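Local coordinates for putative Ribokinase II (Escherichia coli O6, PDB 3IQ0), which binds ATP with magnesium and, as a member of the pfkB family, probably transfers a phosphate from it to a sugar such as ribose, at residues I44-T48 with R72-V78; V60-G66 with L88-G92. One frame throughout, in Å; residues are numbered along the deposited sequence.

Interaction 1 of 2, residues I44-T48 with R72-V78; sequences IDQVT and RLAADGV
R72, on helix 64-75 of this ribokinase-like alpha/beta domain, reaches D45 on the neighbouring helix 39-49; the two helices precede and follow central-sheet strand 54-61. NH1 meets the carboxylate at the guanidinium edge, OD2 of D45 lying 3.5 Å from it in a salt bridge, with the two planes tilted against each other. The same NH1 has a long salt bridge to D76, and R72 is drawn more strongly to E298 through NH2. L73 CD1 lies against CB of D45 and beside its OD1, and L73 CG is 4.3 Å from CG2 of I44. D76 faces D45 with the carboxylates turned 33° apart and OD2 of D76 only 2.5 Å from OD1 of D45, a spacing at which a proton is probably shared between the acids; the arginine nearby would be expected to ease any remaining charge. G77 ends the helix in a Schellman motif, its N bonded to A74 O and the N of V78 to L73 O. V78 then turns CG2 inward against T48 CG2 at 3.6 Å and, less closely, against CG2 of I44; C54 of the intervening strand touches I44, T48 and V78. T48 reaches back over the turn: with OG1 anti to the backbone N (chi1 -167°), its hydroxyl donates to D76 O at 2.8 Å, arriving 38° out of the carbonyl plane.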
loop_
_atom_site.group_PDB
_atom_site.type_symbol
_atom_site.label_atom_id
_atom_site.label_comp_id
_atom_site.label_asym_id
_atom_site.label_seq_id
_atom_site.Cartn_x
_atom_site.Cartn_y
_atom_site.Cartn_z
ATOM N N ILE B 44 -22.935 -1.062 0.056
ATOM C CA ILE B 44 -23.526 -2.323 0.479
ATOM C C ILE B 44 -23.723 -2.425 1.984
ATOM O O ILE B 44 -24.647 -3.092 2.443
ATOM C CB ILE B 44 -22.687 -3.526 -0.030
ATOM C CG1 ILE B 44 -23.620 -4.684 -0.363
ATOM C CG2 ILE B 44 -21.661 -3.953 1.002
ATOM C CD1 ILE B 44 -24.555 -4.377 -1.503
ATOM N N ASP B 45 -22.860 -1.777 2.761
ATOM C CA ASP B 45 -23.023 -1.827 4.214
ATOM C C ASP B 45 -24.300 -1.063 4.586
ATOM O O ASP B 45 -25.035 -1.461 5.499
ATOM C CB ASP B 45 -21.826 -1.203 4.923
ATOM C CG ASP B 45 -21.797 -1.527 6.404
ATOM O OD1 ASP B 45 -21.813 -2.724 6.747
ATOM O OD2 ASP B 45 -21.748 -0.589 7.222
ATOM N N GLN B 46 -24.578 0.023 3.873
ATOM C CA GLN B 46 -25.778 0.799 4.166
ATOM C C GLN B 46 -26.999 -0.024 3.776
ATOM O O GLN B 46 -28.011 -0.005 4.470
ATOM C CB GLN B 46 -25.763 2.136 3.414
ATOM C CG GLN B 46 -26.981 3.034 3.676
ATOM C CD GLN B 46 -27.246 3.240 5.158
ATOM O OE1 GLN B 46 -28.001 2.483 5.787
ATOM N NE2 GLN B 46 -26.621 4.251 5.728
ATOM N N VAL B 47 -26.899 -0.764 2.675
ATOM C CA VAL B 47 -28.013 -1.600 2.251
ATOM C C VAL B 47 -28.347 -2.645 3.308
ATOM O O VAL B 47 -29.506 -2.797 3.678
ATOM C CB VAL B 47 -27.715 -2.337 0.932
ATOM C CG1 VAL B 47 -28.794 -3.356 0.662
ATOM C CG2 VAL B 47 -27.627 -1.339 -0.220
ATOM N N THR B 48 -27.341 -3.367 3.793
ATOM C CA THR B 48 -27.599 -4.398 4.796
ATOM C C THR B 48 -28.041 -3.828 6.135
ATOM O O THR B 48 -28.754 -4.490 6.881
ATOM C CB THR B 48 -26.373 -5.299 5.049
ATOM O OG1 THR B 48 -26.795 -6.441 5.798
ATOM C CG2 THR B 48 -25.291 -4.555 5.862
ATOM N N ARG B 72 -16.398 -6.996 9.191
ATOM C CA ARG B 72 -17.391 -5.934 9.326
ATOM C C ARG B 72 -18.613 -6.214 8.453
ATOM O O ARG B 72 -19.740 -6.176 8.927
ATOM C CB ARG B 72 -16.782 -4.582 8.937
ATOM C CG ARG B 72 -17.818 -3.497 8.661
ATOM C CD ARG B 72 -18.607 -3.137 9.910
ATOM N NE ARG B 72 -17.976 -2.045 10.640
ATOM C CZ ARG B 72 -18.283 -0.761 10.481
ATOM N NH1 ARG B 72 -19.227 -0.394 9.624
ATOM N NH2 ARG B 72 -17.631 0.163 11.173
ATOM N N LEU B 73 -18.381 -6.478 7.172
ATOM C CA LEU B 73 -19.471 -6.760 6.239
ATOM C C LEU B 73 -20.273 -7.997 6.638
ATOM O O LEU B 73 -21.504 -7.987 6.593
ATOM C CB LEU B 73 -18.908 -6.928 4.824
ATOM C CG LEU B 73 -18.955 -5.731 3.855
ATOM C CD1 LEU B 73 -19.176 -4.433 4.585
ATOM C CD2 LEU B 73 -17.687 -5.694 3.045
ATOM N N ALA B 74 -19.583 -9.062 7.027
ATOM C CA ALA B 74 -20.273 -10.285 7.423
ATOM C C ALA B 74 -21.103 -10.036 8.675
ATOM O O ALA B 74 -22.266 -10.435 8.750
ATOM C CB ALA B 74 -19.263 -11.400 7.675
ATOM N N ALA B 75 -20.508 -9.363 9.653
ATOM C CA ALA B 75 -21.195 -9.065 10.902
ATOM C C ALA B 75 -22.426 -8.198 10.668
ATOM O O ALA B 75 -23.415 -8.318 11.386
ATOM C CB ALA B 75 -20.238 -8.370 11.877
ATOM N N ASP B 76 -22.372 -7.327 9.662
ATOM C CA ASP B 76 -23.505 -6.465 9.373
ATOM C C ASP B 76 -24.594 -7.168 8.565
ATOM O O ASP B 76 -25.652 -6.594 8.303
ATOM C CB ASP B 76 -23.046 -5.185 8.670
ATOM C CG ASP B 76 -22.403 -4.197 9.632
ATOM O OD1 ASP B 76 -22.565 -4.357 10.864
ATOM O OD2 ASP B 76 -21.751 -3.244 9.168
ATOM N N GLY B 77 -24.332 -8.414 8.176
ATOM C CA GLY B 77 -25.327 -9.181 7.447
ATOM C C GLY B 77 -25.119 -9.338 5.955
ATOM O O GLY B 77 -25.975 -9.905 5.270
ATOM N N VAL B 78 -24.001 -8.836 5.441
ATOM C CA VAL B 78 -23.725 -8.943 4.007
ATOM C C VAL B 78 -23.258 -10.339 3.612
ATOM O O VAL B 78 -22.561 -11.008 4.370
ATOM C CB VAL B 78 -22.633 -7.945 3.559
ATOM C CG1 VAL B 78 -22.397 -8.085 2.066
ATOM C CG2 VAL B 78 -23.048 -6.528 3.903
#

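Interaction 2 of 2, residues V60-G66 with L88-G92; sequences VGNDGFG and LEATG
G61 and T91 bring their backbones to a CA-CA distance of 4.4 Å, where the chain leaving strand 54-61 meets the irregular chain leading into strand 92-96. G61 CA makes a CH...O contact with E89 O, a close approach made possible by the missing side chain. T91 fills the corner between strand and helix. Its OG1 lies beside its own backbone N (chi1 -63°), where it accepts from G61 N at 2.8 Å and donates to OD1 of D63 at 2.9 Å, so both roles of the hydroxyl are used. That donor reaches OD1 on the syn side, 28° out of the carboxylate plane. The other oxygen, OD2, uses its syn lone pair for T91 N, 3.3 Å away along an almost straight N-H...O line of 176°. D63 is the N-cap of helix 64-75, the helix that follows strand 54-61 in the alpha/beta domain, and its OD1 also accepts from G66 N at 2.8 Å. The carboxylate thus grips the first turn of the helix and both the backbone N-H and the hydroxyl of T91 at once. On the helix side, F65 CB packs on T91 CB at 4.0 Å, while its ring turns away to meet F95 of the second subunit edge-to-face. N62, centre of an inverse gamma turn, gives its backbone N-H to a water that also sits close to E89 O. I107 of the second subunit packs on both D63 and F65, and F108 of that subunit on A90.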
loop_
_atom_site.group_PDB
_atom_site.type_symbol
_atom_site.label_atom_id
_atom_site.label_comp_id
_atom_site.label_asym_id
_atom_site.label_seq_id
_atom_site.Cartn_x
_atom_site.Cartn_y
_atom_site.Cartn_z
ATOM N N VAL B 60 -9.663 -9.044 -1.898
ATOM C CA VAL B 60 -8.811 -8.493 -0.846
ATOM C C VAL B 60 -7.604 -9.416 -0.737
ATOM O O VAL B 60 -7.623 -10.532 -1.265
ATOM C CB VAL B 60 -9.512 -8.437 0.538
ATOM C CG1 VAL B 60 -10.748 -7.555 0.468
ATOM C CG2 VAL B 60 -9.861 -9.835 1.006
ATOM N N GLY B 61 -6.554 -8.948 -0.072
ATOM C CA GLY B 61 -5.373 -9.772 0.094
ATOM C C GLY B 61 -5.544 -10.668 1.305
ATOM O O GLY B 61 -6.536 -10.559 2.029
ATOM N N ASN B 62 -4.580 -11.551 1.528
ATOM C CA ASN B 62 -4.619 -12.465 2.661
ATOM C C ASN B 62 -3.924 -11.830 3.866
ATOM O O ASN B 62 -2.940 -12.359 4.384
ATOM C CB ASN B 62 -3.935 -13.782 2.280
ATOM C CG ASN B 62 -3.908 -14.776 3.419
ATOM O OD1 ASN B 62 -4.928 -15.041 4.051
ATOM N ND2 ASN B 62 -2.736 -15.339 3.681
ATOM N N ASP B 63 -4.438 -10.683 4.299
ATOM C CA ASP B 63 -3.879 -9.963 5.438
ATOM C C ASP B 63 -4.991 -9.419 6.334
ATOM O O ASP B 63 -6.173 -9.496 5.982
ATOM C CB ASP B 63 -2.980 -8.820 4.950
ATOM C CG ASP B 63 -3.688 -7.889 3.979
ATOM O OD1 ASP B 63 -4.818 -7.461 4.283
ATOM O OD2 ASP B 63 -3.112 -7.577 2.913
ATOM N N GLY B 64 -4.608 -8.877 7.490
ATOM C CA GLY B 64 -5.570 -8.340 8.439
ATOM C C GLY B 64 -6.421 -7.188 7.939
ATOM O O GLY B 64 -7.511 -6.950 8.460
ATOM N N PHE B 65 -5.924 -6.455 6.949
ATOM C CA PHE B 65 -6.672 -5.339 6.385
ATOM C C PHE B 65 -7.799 -5.920 5.549
ATOM O O PHE B 65 -8.873 -5.332 5.430
ATOM C CB PHE B 65 -5.766 -4.464 5.519
ATOM C CG PHE B 65 -4.785 -3.637 6.305
ATOM C CD1 PHE B 65 -4.900 -3.517 7.690
ATOM C CD2 PHE B 65 -3.779 -2.934 5.658
ATOM C CE1 PHE B 65 -4.030 -2.707 8.414
ATOM C CE2 PHE B 65 -2.903 -2.121 6.375
ATOM C CZ PHE B 65 -3.029 -2.007 7.749
ATOM N N GLY B 66 -7.539 -7.085 4.964
ATOM C CA GLY B 66 -8.556 -7.745 4.177
ATOM C C GLY B 66 -9.589 -8.312 5.133
ATOM O O GLY B 66 -10.789 -8.260 4.866
ATOM N N LEU B 88 -1.145 -13.430 -3.280
ATOM C CA LEU B 88 -0.062 -12.661 -3.887
ATOM C C LEU B 88 -0.274 -11.149 -3.925
ATOM O O LEU B 88 0.606 -10.407 -4.368
ATOM C CB LEU B 88 0.192 -13.163 -5.309
ATOM C CG LEU B 88 0.533 -14.647 -5.448
ATOM C CD1 LEU B 88 0.718 -14.981 -6.917
ATOM C CD2 LEU B 88 1.790 -14.968 -4.652
ATOM N N GLU B 89 -1.430 -10.687 -3.461
ATOM C CA GLU B 89 -1.722 -9.259 -3.482
ATOM C C GLU B 89 -1.888 -8.646 -2.099
ATOM O O GLU B 89 -2.038 -9.348 -1.101
ATOM C CB GLU B 89 -2.985 -9.000 -4.303
ATOM C CG GLU B 89 -2.852 -9.347 -5.773
ATOM C CD GLU B 89 -1.827 -8.482 -6.480
ATOM O OE1 GLU B 89 -1.919 -7.236 -6.375
ATOM O OE2 GLU B 89 -0.937 -9.046 -7.149
ATOM N N ALA B 90 -1.852 -7.319 -2.054
ATOM C CA ALA B 90 -2.019 -6.591 -0.806
ATOM C C ALA B 90 -3.384 -5.915 -0.848
ATOM O O ALA B 90 -3.767 -5.352 -1.874
ATOM C CB ALA B 90 -0.921 -5.544 -0.659
ATOM N N THR B 91 -4.123 -5.988 0.252
ATOM C CA THR B 91 -5.438 -5.358 0.311
ATOM C C THR B 91 -5.241 -3.866 0.078
ATOM O O THR B 91 -4.316 -3.267 0.622
ATOM C CB THR B 91 -6.100 -5.589 1.680
ATOM O OG1 THR B 91 -6.312 -6.994 1.869
ATOM C CG2 THR B 91 -7.445 -4.872 1.766
ATOM N N GLY B 92 -6.085 -3.285 -0.764
ATOM C CA GLY B 92 -5.985 -1.868 -1.047
ATOM C C GLY B 92 -6.031 -1.035 0.218
ATOM O O GLY B 92 -6.494 -1.498 1.264
HETATM O O HOH W 1 -1.993 -11.371 0.408
#

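From the N terminus, helix 39-49 leads into strand 54-61 and then helix 64-75. Interaction 1 closes the loop from 44-48 to 72-78, bringing the two helices together beside the strand that lies between them in sequence. Before that loop closes, interaction 2 opens at 60-66, and it ends only at 88-92, beyond strand 83-86. The segments therefore alternate and the two loops cross rather than nest. Helix 64-75 serves both: its first turn belongs to interaction 2 and its last to interaction 1. Interaction 1 joins two helices that pack on strand 54-61, whereas interaction 2 ties that strand, next to edge strand 83-86, and the start of helix 64-75 to the chain entering the four-stranded sheet, beside the second subunit.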